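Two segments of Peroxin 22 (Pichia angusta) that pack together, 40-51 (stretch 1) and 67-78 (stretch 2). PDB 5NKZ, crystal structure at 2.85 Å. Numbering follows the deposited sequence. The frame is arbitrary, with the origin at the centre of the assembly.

Stretch 1 (40-51) DLDFFSAAYLNE
Stretch 2 67-78: EFLSRFNVQRNS

Two short pieces of chain can pack firmly without a single hydrogen bond between them, provided their side chains interlock, and residues 40-51 and 67-78 of Peroxin 22 illustrate the principle. Together they bury 493 Å² of surface, and the contacts are mostly between apolar side chains.

The first stretch opens with a 3-10 turn, 40-43, passes through extended Phe44 and Ser45 (phi/psi -95/153 and -147/130), and continues as a helix to Glu51. Ser45 caps that helix, its OG accepting from Ala47 N at 3.1 Å, although the position of Ala47 N is less certain; the Ser45 CB points away from the partner. The second stretch enters as a helix that ends at Arg71. Phe72 leaves helical geometry at -115/13, Asn73 takes a left-handed 44/49, and a 3-10 turn follows at 75-76. Both chains advance in the same sense: Leu41 CA lies 9.3 Å from Phe68 CA, Ala46 CA 5.6 Å from Phe72 CA, and Leu49 CA 6.9 Å from Asn77 CA. Large side chains occupy the wide start, and an alanine sits at the narrowest of these three spacings.

Three phenylalanines fill the wide end. The Phe44 ring fits the hollow between Phe68, over one of its faces, and Phe72, at its edge; Phe44 and Phe68 are buried, which suits large apolar rings. Phe44 (chi1 t, chi2 72°) directs its ring edge at the face of Phe72 (chi1 m, chi2 -79°), with centroids 5.1 Å apart, planes at 82°, and Phe44 CD2 3.9 Å from Phe72 CG. Phe68 CZ is 3.6 Å from Phe44 CE2; these rings meet obliquely, at 47° with centroids 5.2 Å apart, Phe68 being t with chi2 -89°. Leu41, in an off-well conformation (chi1 -148°, chi2 141°), sets CD2 at the edge of the Phe72 ring, 3.5 Å from Phe72 CZ. The same Leu41 CD2 lies 3.9 Å from NH1 of Arg71, whose long side chain brings its end nearer although its CB points sideways.

At the narrow point Ala46 presents a methyl group, its CB pointing sideways to the partner. Ala46 CB sits 3.2 Å from Phe72 O, 4.3 Å from Phe72 CB and 3.8 Å from Val74 CG1. Val74 (chi1 m) is buried and points toward the first stretch, its compact branched side chain meeting both Ala46 and Leu49 (m, t), which places CD1 3.8 Å from Val74 CB.

Asn77 (chi1 -44°, chi2 128°) completes the contact, its amide oxygen OD1 resting 3.3 Å from Leu49 CB and 4.1 Å from Asn50 N.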

# COMPACT_ATOMS: atom_id res chain seq x y z
N ASP C 40 13.51 -16.91 18.98
CA ASP C 40 12.08 -17.22 18.79
C ASP C 40 11.79 -18.29 17.73
O ASP C 40 10.82 -19.01 17.81
CB ASP C 40 11.33 -15.95 18.45
CG ASP C 40 11.27 -14.97 19.62
OD1 ASP C 40 10.91 -15.41 20.75
OD2 ASP C 40 11.59 -13.77 19.41
N LEU C 41 12.69 -18.38 16.77
CA LEU C 41 12.62 -19.27 15.59
C LEU C 41 12.31 -20.76 15.84
O LEU C 41 11.79 -21.43 14.94
CB LEU C 41 13.96 -19.16 14.84
CG LEU C 41 14.04 -19.31 13.33
CD1 LEU C 41 15.04 -18.32 12.76
CD2 LEU C 41 14.45 -20.73 12.98
N ASP C 42 12.65 -21.30 17.00
CA ASP C 42 12.31 -22.71 17.27
C ASP C 42 10.82 -22.87 17.58
O ASP C 42 10.29 -23.95 17.29
CB ASP C 42 13.28 -23.49 18.20
CG ASP C 42 13.59 -22.78 19.49
OD1 ASP C 42 12.66 -22.19 20.08
OD2 ASP C 42 14.78 -22.82 19.90
N PHE C 43 10.13 -21.83 18.06
CA PHE C 43 8.66 -21.86 18.14
C PHE C 43 7.94 -21.71 16.79
O PHE C 43 6.74 -21.57 16.77
CB PHE C 43 8.13 -20.75 19.04
CG PHE C 43 8.52 -20.88 20.47
CD1 PHE C 43 7.80 -21.72 21.29
CD2 PHE C 43 9.56 -20.10 21.04
CE1 PHE C 43 8.12 -21.82 22.64
CE2 PHE C 43 9.88 -20.21 22.38
CZ PHE C 43 9.16 -21.07 23.18
N PHE C 44 8.65 -21.71 15.67
CA PHE C 44 8.00 -21.63 14.37
C PHE C 44 7.79 -23.02 13.75
O PHE C 44 8.53 -23.98 14.03
CB PHE C 44 8.78 -20.73 13.39
CG PHE C 44 8.09 -20.55 12.09
CD1 PHE C 44 6.95 -19.78 12.00
CD2 PHE C 44 8.52 -21.23 10.99
CE1 PHE C 44 6.27 -19.65 10.80
CE2 PHE C 44 7.87 -21.11 9.78
CZ PHE C 44 6.74 -20.31 9.69
N SER C 45 6.77 -23.11 12.90
CA SER C 45 6.55 -24.27 12.11
C SER C 45 5.94 -23.87 10.78
O SER C 45 4.93 -23.17 10.72
CB SER C 45 5.62 -25.25 12.86
OG SER C 45 5.06 -26.24 11.97
N ALA C 46 6.55 -24.39 9.71
CA ALA C 46 5.98 -24.27 8.39
C ALA C 46 4.48 -24.44 8.39
O ALA C 46 3.77 -23.81 7.63
CB ALA C 46 6.63 -25.28 7.46
N ALA C 47 3.98 -25.30 9.26
CA ALA C 47 2.54 -25.52 9.39
C ALA C 47 1.72 -24.23 9.54
O ALA C 47 0.69 -24.08 8.87
CB ALA C 47 2.26 -26.50 10.54
N TYR C 48 2.19 -23.30 10.36
CA TYR C 48 1.41 -22.08 10.67
C TYR C 48 1.06 -21.26 9.44
O TYR C 48 -0.10 -20.83 9.31
CB TYR C 48 2.16 -21.19 11.67
CG TYR C 48 2.42 -21.84 13.00
CD1 TYR C 48 1.53 -22.79 13.53
CD2 TYR C 48 3.54 -21.50 13.74
CE1 TYR C 48 1.77 -23.41 14.76
CE2 TYR C 48 3.77 -22.09 14.98
CZ TYR C 48 2.88 -23.07 15.48
OH TYR C 48 3.06 -23.67 16.72
N LEU C 49 2.04 -21.08 8.54
CA LEU C 49 1.85 -20.30 7.30
C LEU C 49 0.97 -21.00 6.28
O LEU C 49 0.24 -20.32 5.56
CB LEU C 49 3.17 -19.94 6.63
CG LEU C 49 4.14 -18.99 7.33
CD1 LEU C 49 5.37 -18.80 6.46
CD2 LEU C 49 3.57 -17.63 7.71
N ASN C 50 1.08 -22.33 6.19
CA ASN C 50 0.15 -23.12 5.38
C ASN C 50 -1.28 -22.85 5.80
O ASN C 50 -2.13 -22.63 4.97
CB ASN C 50 0.38 -24.62 5.57
CG ASN C 50 1.73 -25.09 5.08
OD1 ASN C 50 1.89 -25.33 3.92
ND2 ASN C 50 2.67 -25.28 5.99
N GLU C 51 -1.52 -22.88 7.10
CA GLU C 51 -2.89 -23.01 7.62
C GLU C 51 -3.57 -21.67 7.87
O GLU C 51 -4.78 -21.59 7.67
CB GLU C 51 -2.95 -23.93 8.87
CG GLU C 51 -3.37 -25.38 8.59
CD GLU C 51 -2.69 -26.41 9.52
OE1 GLU C 51 -1.44 -26.58 9.46
OE2 GLU C 51 -3.40 -27.11 10.28
N GLU C 67 17.09 -17.48 3.57
CA GLU C 67 17.56 -18.71 4.23
C GLU C 67 16.42 -19.26 5.06
O GLU C 67 16.18 -20.45 4.99
CB GLU C 67 18.90 -18.52 4.93
CG GLU C 67 18.96 -18.68 6.44
CD GLU C 67 20.09 -17.85 7.07
OE1 GLU C 67 21.13 -17.60 6.39
OE2 GLU C 67 19.96 -17.42 8.26
N PHE C 68 15.69 -18.41 5.77
CA PHE C 68 14.48 -18.81 6.51
C PHE C 68 13.45 -19.52 5.63
O PHE C 68 12.81 -20.51 6.05
CB PHE C 68 13.84 -17.59 7.17
CG PHE C 68 12.48 -17.84 7.79
CD1 PHE C 68 11.32 -17.70 7.03
CD2 PHE C 68 12.34 -18.16 9.14
CE1 PHE C 68 10.05 -17.90 7.59
CE2 PHE C 68 11.07 -18.35 9.71
CZ PHE C 68 9.92 -18.24 8.93
N LEU C 69 13.28 -19.05 4.41
CA LEU C 69 12.28 -19.64 3.54
C LEU C 69 12.67 -21.04 3.04
O LEU C 69 11.79 -21.84 2.78
CB LEU C 69 11.99 -18.71 2.34
CG LEU C 69 11.41 -17.32 2.60
CD1 LEU C 69 11.25 -16.56 1.31
CD2 LEU C 69 10.06 -17.39 3.26
N SER C 70 13.95 -21.35 2.85
CA SER C 70 14.29 -22.68 2.35
C SER C 70 14.45 -23.65 3.52
O SER C 70 14.25 -24.86 3.37
CB SER C 70 15.55 -22.66 1.49
OG SER C 70 16.67 -22.26 2.27
N ARG C 71 14.81 -23.09 4.67
CA ARG C 71 14.96 -23.86 5.88
C ARG C 71 13.62 -24.39 6.39
O ARG C 71 13.60 -25.47 7.00
CB ARG C 71 15.73 -23.06 6.92
CG ARG C 71 15.31 -23.22 8.34
CD ARG C 71 16.43 -22.74 9.23
NE ARG C 71 16.75 -23.81 10.15
CZ ARG C 71 17.31 -23.67 11.34
NH1 ARG C 71 17.71 -22.48 11.79
NH2 ARG C 71 17.50 -24.76 12.09
N PHE C 72 12.51 -23.71 6.10
CA PHE C 72 11.18 -24.24 6.45
C PHE C 72 10.28 -24.58 5.25
O PHE C 72 9.09 -24.84 5.44
CB PHE C 72 10.45 -23.24 7.39
CG PHE C 72 11.10 -23.10 8.74
CD1 PHE C 72 10.89 -24.06 9.70
CD2 PHE C 72 11.90 -22.02 9.04
CE1 PHE C 72 11.49 -23.95 10.95
CE2 PHE C 72 12.50 -21.92 10.29
CZ PHE C 72 12.31 -22.90 11.24
N ASN C 73 10.84 -24.64 4.05
CA ASN C 73 10.06 -24.82 2.82
C ASN C 73 8.80 -23.96 2.77
O ASN C 73 7.73 -24.45 2.49
CB ASN C 73 9.68 -26.29 2.63
CG ASN C 73 10.70 -27.06 1.88
OD1 ASN C 73 11.64 -26.51 1.32
ND2 ASN C 73 10.52 -28.34 1.84
N VAL C 74 8.93 -22.68 3.04
CA VAL C 74 7.78 -21.75 2.96
C VAL C 74 7.92 -20.70 1.85
O VAL C 74 7.37 -19.62 1.96
CB VAL C 74 7.49 -21.10 4.33
CG1 VAL C 74 7.18 -22.17 5.37
CG2 VAL C 74 8.67 -20.26 4.81
N GLN C 75 8.62 -21.04 0.76
CA GLN C 75 8.75 -20.19 -0.40
C GLN C 75 7.39 -19.72 -0.92
O GLN C 75 7.28 -18.55 -1.34
CB GLN C 75 9.53 -20.89 -1.52
CG GLN C 75 11.03 -21.06 -1.27
CD GLN C 75 11.42 -22.40 -0.66
OE1 GLN C 75 10.58 -23.23 -0.27
NE2 GLN C 75 12.73 -22.64 -0.57
N ARG C 76 6.38 -20.58 -0.88
CA ARG C 76 5.04 -20.25 -1.37
C ARG C 76 4.44 -19.02 -0.69
O ARG C 76 3.66 -18.29 -1.29
CB ARG C 76 4.06 -21.43 -1.21
CG ARG C 76 4.11 -22.51 -2.27
CD ARG C 76 3.99 -21.94 -3.69
NE ARG C 76 3.17 -22.76 -4.60
CZ ARG C 76 3.47 -23.98 -5.07
NH1 ARG C 76 2.63 -24.60 -5.89
NH2 ARG C 76 4.61 -24.59 -4.74
N ASN C 77 4.83 -18.80 0.56
CA ASN C 77 4.36 -17.68 1.39
C ASN C 77 5.46 -16.62 1.58
O ASN C 77 5.63 -16.10 2.67
CB ASN C 77 3.97 -18.20 2.78
CG ASN C 77 3.16 -19.48 2.74
OD1 ASN C 77 3.49 -20.46 3.41
ND2 ASN C 77 2.10 -19.48 1.93
N SER C 78 6.20 -16.30 0.52
CA SER C 78 7.18 -15.21 0.58
C SER C 78 6.55 -13.91 1.08
O SER C 78 7.08 -13.29 1.98
CB SER C 78 7.82 -14.96 -0.78
OG SER C 78 8.62 -13.78 -0.75